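Local coordinates for uncharacterized protein (Bacillus cereus, PDB 5F2H) that is of unknown function but belongs to the alpha/beta hydrolase superfamily and is probably a hydrolase, with a helical N-terminal domain preceding the hydrolase-like domain, at residues N15-C20 and T31-H36; G205-G210 and H294-D299; G59-A64 and L93-E98. All coordinates share one frame; numbering follows the deposited sequence.

Contact 1: residues N15-C20 and T31-H36; sequences NETLHC and TYIMEH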
loop_
_atom_site.group_PDB
_atom_site.type_symbol
_atom_site.label_atom_id
_atom_site.label_comp_id
_atom_site.label_asym_id
_atom_site.label_seq_id
_atom_site.Cartn_x
_atom_site.Cartn_y
_atom_site.Cartn_z
ATOM N N ASN B 15 -24.622 -17.010 -22.259
ATOM C CA ASN B 15 -24.134 -18.390 -22.399
ATOM C C ASN B 15 -25.240 -19.422 -22.280
ATOM O O ASN B 15 -25.338 -20.324 -23.109
ATOM C CB ASN B 15 -22.991 -18.704 -21.430
ATOM C CG ASN B 15 -21.705 -17.986 -21.788
ATOM O OD1 ASN B 15 -21.495 -17.600 -22.930
ATOM N ND2 ASN B 15 -20.812 -17.866 -20.828
ATOM N N GLU B 16 -26.082 -19.299 -21.263
ATOM C CA GLU B 16 -27.175 -20.260 -21.122
ATOM C C GLU B 16 -28.154 -20.188 -22.265
ATOM O O GLU B 16 -28.677 -21.197 -22.709
ATOM C CB GLU B 16 -27.911 -20.129 -19.790
ATOM C CG GLU B 16 -27.183 -20.800 -18.651
ATOM C CD GLU B 16 -27.279 -22.318 -18.753
ATOM O OE1 GLU B 16 -27.573 -22.826 -19.861
ATOM O OE2 GLU B 16 -27.102 -23.009 -17.722
ATOM N N THR B 17 -28.387 -18.991 -22.766
ATOM C CA THR B 17 -29.328 -18.855 -23.845
ATOM C C THR B 17 -28.795 -19.676 -25.011
ATOM O O THR B 17 -29.519 -20.502 -25.550
ATOM C CB THR B 17 -29.511 -17.398 -24.241
ATOM O OG1 THR B 17 -29.657 -16.596 -23.070
ATOM C CG2 THR B 17 -30.713 -17.246 -25.134
ATOM N N LEU B 18 -27.533 -19.440 -25.400
ATOM C CA LEU B 18 -26.899 -20.214 -26.485
ATOM C C LEU B 18 -26.986 -21.712 -26.161
ATOM O O LEU B 18 -27.472 -22.499 -26.961
ATOM C CB LEU B 18 -25.437 -19.806 -26.674
ATOM C CG LEU B 18 -25.142 -18.399 -27.241
ATOM C CD1 LEU B 18 -23.687 -17.985 -27.085
ATOM C CD2 LEU B 18 -25.576 -18.274 -28.699
ATOM N N HIS B 19 -26.570 -22.110 -24.968
ATOM C CA HIS B 19 -26.644 -23.515 -24.597
ATOM C C HIS B 19 -28.012 -24.064 -24.944
ATOM O O HIS B 19 -28.137 -25.056 -25.646
ATOM C CB HIS B 19 -26.376 -23.700 -23.110
ATOM C CG HIS B 19 -26.500 -25.123 -22.655
ATOM N ND1 HIS B 19 -27.656 -25.633 -22.100
ATOM C CD2 HIS B 19 -25.622 -26.155 -22.707
ATOM C CE1 HIS B 19 -27.475 -26.910 -21.806
ATOM N NE2 HIS B 19 -26.251 -27.251 -22.170
ATOM N N CYS B 20 -29.040 -23.365 -24.491
ATOM C CA CYS B 20 -30.428 -23.763 -24.714
ATOM C C CYS B 20 -30.784 -23.882 -26.204
ATOM O O CYS B 20 -31.653 -24.660 -26.577
ATOM C CB CYS B 20 -31.352 -22.783 -23.986
ATOM S SG CYS B 20 -33.101 -23.215 -24.017
ATOM N N THR B 31 -37.757 -18.422 -25.699
ATOM C CA THR B 31 -38.554 -18.415 -24.491
ATOM C C THR B 31 -37.636 -18.234 -23.284
ATOM O O THR B 31 -37.993 -17.523 -22.356
ATOM C CB THR B 31 -39.336 -19.725 -24.334
ATOM O OG1 THR B 31 -40.306 -19.839 -25.384
ATOM C CG2 THR B 31 -40.055 -19.758 -23.006
ATOM N N TYR B 32 -36.450 -18.844 -23.296
ATOM C CA TYR B 32 -35.539 -18.725 -22.146
ATOM C C TYR B 32 -35.102 -17.293 -21.889
ATOM O O TYR B 32 -35.278 -16.761 -20.787
ATOM C CB TYR B 32 -34.281 -19.604 -22.301
ATOM C CG TYR B 32 -33.337 -19.555 -21.084
ATOM C CD1 TYR B 32 -32.347 -18.571 -20.966
ATOM C CD2 TYR B 32 -33.438 -20.488 -20.060
ATOM C CE1 TYR B 32 -31.492 -18.526 -19.868
ATOM C CE2 TYR B 32 -32.594 -20.447 -18.959
ATOM C CZ TYR B 32 -31.633 -19.461 -18.859
ATOM O OH TYR B 32 -30.798 -19.411 -17.758
ATOM N N ILE B 33 -34.524 -16.676 -22.912
ATOM C CA ILE B 33 -34.040 -15.311 -22.785
ATOM C C ILE B 33 -35.152 -14.322 -22.453
ATOM O O ILE B 33 -34.892 -13.338 -21.763
ATOM C CB ILE B 33 -33.280 -14.850 -24.046
ATOM C CG1 ILE B 33 -32.495 -13.561 -23.770
ATOM C CG2 ILE B 33 -34.219 -14.698 -25.226
ATOM C CD1 ILE B 33 -31.584 -13.146 -24.907
HETATM N N MSE B 34 -36.371 -14.574 -22.937
HETATM C CA MSE B 34 -37.491 -13.675 -22.656
HETATM C C MSE B 34 -37.650 -13.545 -21.162
HETATM O O MSE B 34 -37.647 -12.433 -20.644
HETATM C CB MSE B 34 -38.806 -14.126 -23.304
HETATM C CG MSE B 34 -38.812 -14.087 -24.839
HETATM SE SE MSE B 34 -38.479 -12.248 -25.528
HETATM C CE MSE B 34 -40.121 -11.366 -24.918
ATOM N N GLU B 35 -37.708 -14.687 -20.468
ATOM C CA GLU B 35 -37.878 -14.768 -19.011
ATOM C C GLU B 35 -36.697 -14.302 -18.143
ATOM O O GLU B 35 -36.878 -13.706 -17.076
ATOM C CB GLU B 35 -38.205 -16.236 -18.613
ATOM C CG GLU B 35 -38.322 -16.465 -17.096
ATOM C CD GLU B 35 -38.581 -17.915 -16.672
ATOM O OE1 GLU B 35 -39.286 -18.661 -17.384
ATOM O OE2 GLU B 35 -38.113 -18.292 -15.572
ATOM N N HIS B 36 -35.487 -14.575 -18.582
ATOM C CA HIS B 36 -34.332 -14.226 -17.781
ATOM C C HIS B 36 -33.638 -12.917 -18.084
ATOM O O HIS B 36 -32.871 -12.432 -17.260
ATOM C CB HIS B 36 -33.348 -15.383 -17.858
ATOM C CG HIS B 36 -33.911 -16.665 -17.340
ATOM N ND1 HIS B 36 -34.549 -17.580 -18.151
ATOM C CD2 HIS B 36 -33.969 -17.168 -16.084
ATOM C CE1 HIS B 36 -34.961 -18.600 -17.421
ATOM N NE2 HIS B 36 -34.618 -18.377 -16.164
#
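Helices 10-23 and 26-37 form an antiparallel helical hairpin, their segments 15-20 and 31-36 running at 157° to each other with axes 9.5 Å apart. The packing between them is van der Waals, and no hydrogen bond crosses. Tyr32 has the largest share: with CG anti to the backbone N (chi1 -177°), its side chain reaches along helix 10-23, passing Cys20, Thr17 and Glu16 in turn. Cys20 SG lies 4.2 Å from Tyr32 CB at the root of the side chain; Thr17 OG1 meets the ring obliquely, 3.9 Å from Tyr32 CD1; at the tip, Tyr32 OH rests 3.6 Å from Glu16 CB, an aliphatic neighbour. Deeper in the hairpin, the methyl CG2 of Thr17 packs against Ile33 CB at 3.7 Å, where the two backbones come nearest, Thr17 CA to Ile33 CA 6.0 Å.

The side-chain bonds of His36 and Thr17 stay within their own helices. His36 ND1 donates to Tyr32 O (2.9 Å, 159° at the hydrogen), one turn back, which also accepts from His36 N. ND1 also lies over the centre of the Tyr32 ring, and the bond would help fix the imidazole's rotation. Thr17 OG1 bonds to Leu13 O, so its hydroxyl is satisfied although buried.

Lys293 of the second subunit packs on Glu16, while helix 44-58 packs on the hairpin, with Leu54 against Thr17 and Phe50 against Ile33.

Contact 2: residues G205-G210 and H294-D299; sequences GGFSAG and HDYPED
The turn from strand 202-207 into helix 209-219 has the Gly206-Ser208-Gly210 pattern of a nucleophile elbow, as in alpha/beta hydrolases, with Ser208 at positive phi. The loop 294-299 adds His294 and Tyr296, which form an aromatic cluster with Phe207.

Phe207 leaves the strand with CG anti to the backbone N. Its CB starts 3.4 Å from Tyr296 OH, and CG remains close to that hydroxyl. Phe207 CD1 then lies 3.6 Å from Tyr296 CZ and Phe207 CE1 slides over Tyr296 CE1, the two rings forming an offset stack with centroids 4.5 Å apart and planes at 8°. At the far end, Phe207 CZ lies over one face of the His294 ring, 3.8 Å from His294 CE1, the planes tilted by 38°. Ser208 OG lies over the Phe207 face opposite Tyr296.

Tyr296 OH is bonded to Trp150 NE1, and Tyr149 stacks on the Tyr296 ring. His294 also touches Asp263, consistent with a Ser-His-Asp triad, though no catalytic role is established. A Tris molecule, probably from the crystallisation liquor, lies near Ser208. At the edge of the imidazole, close to its plane, His294 NE2 donates to Ser208 OG over 2.5 Å, bent to 133° at the hydrogen.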
loop_
_atom_site.group_PDB
_atom_site.type_symbol
_atom_site.label_atom_id
_atom_site.label_comp_id
_atom_site.label_asym_id
_atom_site.label_seq_id
_atom_site.Cartn_x
_atom_site.Cartn_y
_atom_site.Cartn_z
ATOM N N GLY B 205 5.202 3.838 18.419
ATOM C CA GLY B 205 6.362 3.303 19.091
ATOM C C GLY B 205 6.987 4.378 19.951
ATOM O O GLY B 205 6.734 5.583 19.761
ATOM N N GLY B 206 7.833 3.959 20.891
ATOM C CA GLY B 206 8.516 4.905 21.777
ATOM C C GLY B 206 9.666 4.259 22.525
ATOM O O GLY B 206 9.763 3.026 22.577
ATOM N N PHE B 207 10.494 5.096 23.139
ATOM C CA PHE B 207 11.653 4.671 23.902
ATOM C C PHE B 207 11.617 5.413 25.258
ATOM O O PHE B 207 11.532 6.643 25.279
ATOM C CB PHE B 207 12.914 4.994 23.051
ATOM C CG PHE B 207 14.207 4.712 23.735
ATOM C CD1 PHE B 207 14.698 3.420 23.807
ATOM C CD2 PHE B 207 14.916 5.723 24.331
ATOM C CE1 PHE B 207 15.852 3.133 24.506
ATOM C CE2 PHE B 207 16.103 5.453 24.998
ATOM C CZ PHE B 207 16.572 4.158 25.088
ATOM N N SER B 208 11.658 4.678 26.379
ATOM C CA SER B 208 11.590 5.259 27.750
ATOM C C SER B 208 10.389 6.195 27.880
ATOM O O SER B 208 9.299 5.851 27.432
ATOM C CB SER B 208 12.870 6.019 28.117
ATOM O OG SER B 208 13.979 5.159 28.192
ATOM N N ALA B 209 10.624 7.396 28.419
ATOM C CA ALA B 209 9.618 8.421 28.589
ATOM C C ALA B 209 8.835 8.623 27.341
ATOM O O ALA B 209 7.718 9.090 27.374
ATOM C CB ALA B 209 10.266 9.751 28.970
ATOM N N GLY B 210 9.433 8.339 26.205
ATOM C CA GLY B 210 8.719 8.517 24.965
ATOM C C GLY B 210 7.590 7.538 24.970
ATOM O O GLY B 210 6.450 7.884 24.716
ATOM N N HIS B 294 20.234 -0.015 28.938
ATOM C CA HIS B 294 19.222 0.949 28.499
ATOM C C HIS B 294 19.622 1.539 27.153
ATOM O O HIS B 294 20.125 2.676 27.030
ATOM C CB HIS B 294 19.030 2.002 29.566
ATOM C CG HIS B 294 17.884 2.932 29.315
ATOM N ND1 HIS B 294 18.056 4.255 28.978
ATOM C CD2 HIS B 294 16.547 2.729 29.362
ATOM C CE1 HIS B 294 16.877 4.837 28.859
ATOM N NE2 HIS B 294 15.945 3.934 29.095
ATOM N N ASP B 295 19.339 0.735 26.135
ATOM C CA ASP B 295 19.670 1.051 24.781
ATOM C C ASP B 295 18.881 0.098 23.912
ATOM O O ASP B 295 18.331 -0.853 24.414
ATOM C CB ASP B 295 21.165 0.766 24.617
ATOM C CG ASP B 295 21.648 0.984 23.223
ATOM O OD1 ASP B 295 20.982 1.728 22.476
ATOM O OD2 ASP B 295 22.701 0.397 22.885
ATOM N N TYR B 296 18.841 0.342 22.611
ATOM C CA TYR B 296 18.135 -0.541 21.699
ATOM C C TYR B 296 19.045 -1.715 21.352
ATOM O O TYR B 296 20.282 -1.581 21.357
ATOM C CB TYR B 296 17.836 0.161 20.397
ATOM C CG TYR B 296 16.984 1.395 20.464
ATOM C CD1 TYR B 296 17.500 2.590 20.901
ATOM C CD2 TYR B 296 15.734 1.406 19.883
ATOM C CE1 TYR B 296 16.756 3.751 20.831
ATOM C CE2 TYR B 296 14.978 2.556 19.816
ATOM C CZ TYR B 296 15.500 3.723 20.278
ATOM O OH TYR B 296 14.741 4.862 20.218
ATOM N N PRO B 297 18.454 -2.889 21.063
ATOM C CA PRO B 297 19.280 -4.055 20.682
ATOM C C PRO B 297 19.947 -3.757 19.358
ATOM O O PRO B 297 19.408 -2.993 18.551
ATOM C CB PRO B 297 18.269 -5.184 20.537
ATOM C CG PRO B 297 16.951 -4.507 20.362
ATOM C CD PRO B 297 17.019 -3.197 21.070
ATOM N N GLU B 298 21.089 -4.370 19.097
ATOM C CA GLU B 298 21.800 -4.074 17.849
ATOM C C GLU B 298 21.070 -4.574 16.581
ATOM O O GLU B 298 21.262 -4.026 15.497
ATOM C CB GLU B 298 23.273 -4.467 17.984
ATOM C CG GLU B 298 24.177 -3.878 16.910
ATOM C CD GLU B 298 25.640 -3.856 17.334
ATOM O OE1 GLU B 298 25.895 -3.804 18.556
ATOM O OE2 GLU B 298 26.531 -3.802 16.459
ATOM N N ASP B 299 20.180 -5.553 16.746
ATOM C CA ASP B 299 19.368 -6.075 15.642
ATOM C C ASP B 299 17.911 -5.606 15.874
ATOM O O ASP B 299 16.948 -6.352 15.654
ATOM C CB ASP B 299 19.425 -7.604 15.558
ATOM C CG ASP B 299 18.788 -8.299 16.754
ATOM O OD1 ASP B 299 18.379 -7.621 17.726
ATOM O OD2 ASP B 299 18.678 -9.543 16.704
#

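Contact 3: residues G59-A64 and L93-E98; sequences GLEEEA and LHKFEE
Glu61, Leu93 and Phe96 account for most of the surface buried where the start of helix 61-74 meets the turn leading into helix 97-115. Glu61, in the first turn of its helix, has CG anti to the carbonyl carbon (chi1 -58°) and an extended chain beyond, so its carboxylate reaches out to the turn. There Glu61 OE1 lies at the edge of the Phe96 ring, near its plane and 4.0 Å from Phe96 CZ, with the carboxylate turned 79° to the ring. The chain of Lys95 crosses that of Glu61 at about a right angle, leaving Lys95 NZ 3.9 Å from Glu61 OE2 and equally far from OE1, a long salt bridge.

Leu93 packs against the helix backbone: its CD2 methyl touches Glu61 O at 3.8 Å and Ala64 CB at 4.1 Å, one turn further along. A type I beta turn from Leu93 to Phe96, closed by Phe96 N to Leu93 O (2.9 Å), presents both side chains to the helix. Met65 and Met68 of helix 61-74 extend the apolar surface toward Phe96 and Leu93 respectively, and Ser56 of helix 44-58 borders Leu93.

With no hydrogen bond between the segments, the contact combines apolar packing with a loose charge pairing, in which the ammonium probably offsets the Glu61 charge beside the ring edge.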
loop_
_atom_site.group_PDB
_atom_site.type_symbol
_atom_site.label_atom_id
_atom_site.label_comp_id
_atom_site.label_asym_id
_atom_site.label_seq_id
_atom_site.Cartn_x
_atom_site.Cartn_y
_atom_site.Cartn_z
ATOM N N GLY B 59 -39.396 -19.105 -36.105
ATOM C CA GLY B 59 -40.531 -18.991 -37.014
ATOM C C GLY B 59 -41.521 -17.950 -36.568
ATOM O O GLY B 59 -42.588 -17.826 -37.154
ATOM N N LEU B 60 -41.186 -17.217 -35.509
ATOM C CA LEU B 60 -42.050 -16.174 -34.959
ATOM C C LEU B 60 -41.649 -14.893 -35.638
ATOM O O LEU B 60 -41.043 -14.009 -35.042
ATOM C CB LEU B 60 -41.817 -16.045 -33.465
ATOM C CG LEU B 60 -42.043 -17.303 -32.661
ATOM C CD1 LEU B 60 -41.766 -17.011 -31.194
ATOM C CD2 LEU B 60 -43.475 -17.763 -32.870
ATOM N N GLU B 61 -42.005 -14.821 -36.905
ATOM C CA GLU B 61 -41.669 -13.702 -37.757
ATOM C C GLU B 61 -42.216 -12.376 -37.260
ATOM O O GLU B 61 -41.482 -11.379 -37.219
ATOM C CB GLU B 61 -42.175 -13.998 -39.164
ATOM C CG GLU B 61 -41.610 -15.288 -39.745
ATOM C CD GLU B 61 -42.213 -15.632 -41.086
ATOM O OE1 GLU B 61 -43.036 -14.842 -41.608
ATOM O OE2 GLU B 61 -41.876 -16.714 -41.606
ATOM N N GLU B 62 -43.493 -12.372 -36.888
ATOM C CA GLU B 62 -44.157 -11.164 -36.377
ATOM C C GLU B 62 -43.502 -10.662 -35.085
ATOM O O GLU B 62 -43.169 -9.478 -34.955
ATOM C CB GLU B 62 -45.667 -11.398 -36.219
ATOM C CG GLU B 62 -46.378 -11.555 -37.558
ATOM C CD GLU B 62 -47.855 -11.897 -37.431
ATOM O OE1 GLU B 62 -48.258 -12.490 -36.401
ATOM O OE2 GLU B 62 -48.613 -11.622 -38.390
ATOM N N GLU B 63 -43.257 -11.574 -34.162
ATOM C CA GLU B 63 -42.610 -11.209 -32.914
ATOM C C GLU B 63 -41.291 -10.530 -33.252
ATOM O O GLU B 63 -41.057 -9.387 -32.857
ATOM C CB GLU B 63 -42.381 -12.434 -32.012
ATOM C CG GLU B 63 -43.650 -13.092 -31.479
ATOM C CD GLU B 63 -44.598 -13.628 -32.547
ATOM O OE1 GLU B 63 -44.253 -13.631 -33.749
ATOM O OE2 GLU B 63 -45.715 -14.056 -32.176
ATOM N N ALA B 64 -40.467 -11.221 -34.039
ATOM C CA ALA B 64 -39.160 -10.705 -34.465
ATOM C C ALA B 64 -39.213 -9.283 -35.028
ATOM O O ALA B 64 -38.416 -8.442 -34.633
ATOM C CB ALA B 64 -38.538 -11.633 -35.488
ATOM N N LEU B 93 -37.369 -12.703 -42.667
ATOM C CA LEU B 93 -37.767 -11.316 -42.532
ATOM C C LEU B 93 -37.642 -10.495 -43.827
ATOM O O LEU B 93 -38.284 -9.448 -43.945
ATOM C CB LEU B 93 -36.932 -10.685 -41.419
ATOM C CG LEU B 93 -37.052 -11.417 -40.069
ATOM C CD1 LEU B 93 -36.095 -10.844 -39.041
ATOM C CD2 LEU B 93 -38.470 -11.367 -39.531
ATOM N N HIS B 94 -36.866 -10.973 -44.809
ATOM C CA HIS B 94 -36.681 -10.226 -46.081
ATOM C C HIS B 94 -37.982 -9.924 -46.815
ATOM O O HIS B 94 -38.040 -8.999 -47.623
ATOM C CB HIS B 94 -35.708 -10.916 -47.046
ATOM C CG HIS B 94 -34.360 -11.165 -46.454
ATOM N ND1 HIS B 94 -33.883 -12.429 -46.194
ATOM C CD2 HIS B 94 -33.409 -10.312 -46.019
ATOM C CE1 HIS B 94 -32.663 -12.344 -45.691
ATOM N NE2 HIS B 94 -32.359 -11.068 -45.560
ATOM N N LYS B 95 -39.020 -10.705 -46.543
ATOM C CA LYS B 95 -40.307 -10.479 -47.176
ATOM C C LYS B 95 -40.811 -9.100 -46.788
ATOM O O LYS B 95 -41.306 -8.359 -47.626
ATOM C CB LYS B 95 -41.350 -11.473 -46.674
ATOM C CG LYS B 95 -41.027 -12.938 -46.851
ATOM C CD LYS B 95 -42.104 -13.753 -46.156
ATOM C CE LYS B 95 -41.791 -15.236 -46.139
ATOM N NZ LYS B 95 -42.789 -15.999 -45.338
ATOM N N PHE B 96 -40.633 -8.747 -45.518
ATOM C CA PHE B 96 -41.131 -7.473 -44.992
ATOM C C PHE B 96 -40.401 -6.224 -45.470
ATOM O O PHE B 96 -39.176 -6.207 -45.563
ATOM C CB PHE B 96 -41.141 -7.511 -43.463
ATOM C CG PHE B 96 -41.901 -8.671 -42.898
ATOM C CD1 PHE B 96 -43.279 -8.631 -42.796
ATOM C CD2 PHE B 96 -41.234 -9.803 -42.456
ATOM C CE1 PHE B 96 -43.981 -9.705 -42.275
ATOM C CE2 PHE B 96 -41.927 -10.884 -41.939
ATOM C CZ PHE B 96 -43.303 -10.835 -41.843
ATOM N N GLU B 97 -41.173 -5.182 -45.778
ATOM C CA GLU B 97 -40.607 -3.917 -46.221
ATOM C C GLU B 97 -40.017 -3.207 -45.008
ATOM O O GLU B 97 -38.981 -2.552 -45.108
ATOM C CB GLU B 97 -41.635 -3.039 -46.959
ATOM C CG GLU B 97 -42.873 -2.620 -46.162
ATOM C CD GLU B 97 -43.850 -1.737 -46.952
ATOM O OE1 GLU B 97 -45.061 -1.709 -46.615
ATOM O OE2 GLU B 97 -43.417 -1.090 -47.932
ATOM N N GLU B 98 -40.648 -3.372 -43.849
ATOM C CA GLU B 98 -40.131 -2.742 -42.639
ATOM C C GLU B 98 -38.714 -3.237 -42.413
ATOM O O GLU B 98 -37.882 -2.523 -41.865
ATOM C CB GLU B 98 -40.997 -2.992 -41.373
ATOM C CG GLU B 98 -42.374 -2.303 -41.269
ATOM C CD GLU B 98 -43.469 -2.857 -42.173
ATOM O OE1 GLU B 98 -43.281 -3.921 -42.809
ATOM O OE2 GLU B 98 -44.559 -2.241 -42.200
#

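Contacts 1 and 3 belong to the helical N-terminal domain, with centres 21 Å apart and nearest atoms about 7 Å apart; they do not touch, but helix 44-58 packs against both. Contact 2 lies in the hydrolase-like domain, on the opposite side of the chain's centre, its centre 68 Å from that of contact 1 and 85 Å from that of contact 3. It alone holds the putative nucleophile elbow and borders the bound Tris. Distance within one chain is bridged by the dimer: Asn15 ND2 from segment 15-20 bonds to His294 O of the second subunit, bringing the first helix of one copy to the presumed active-site loop of the other.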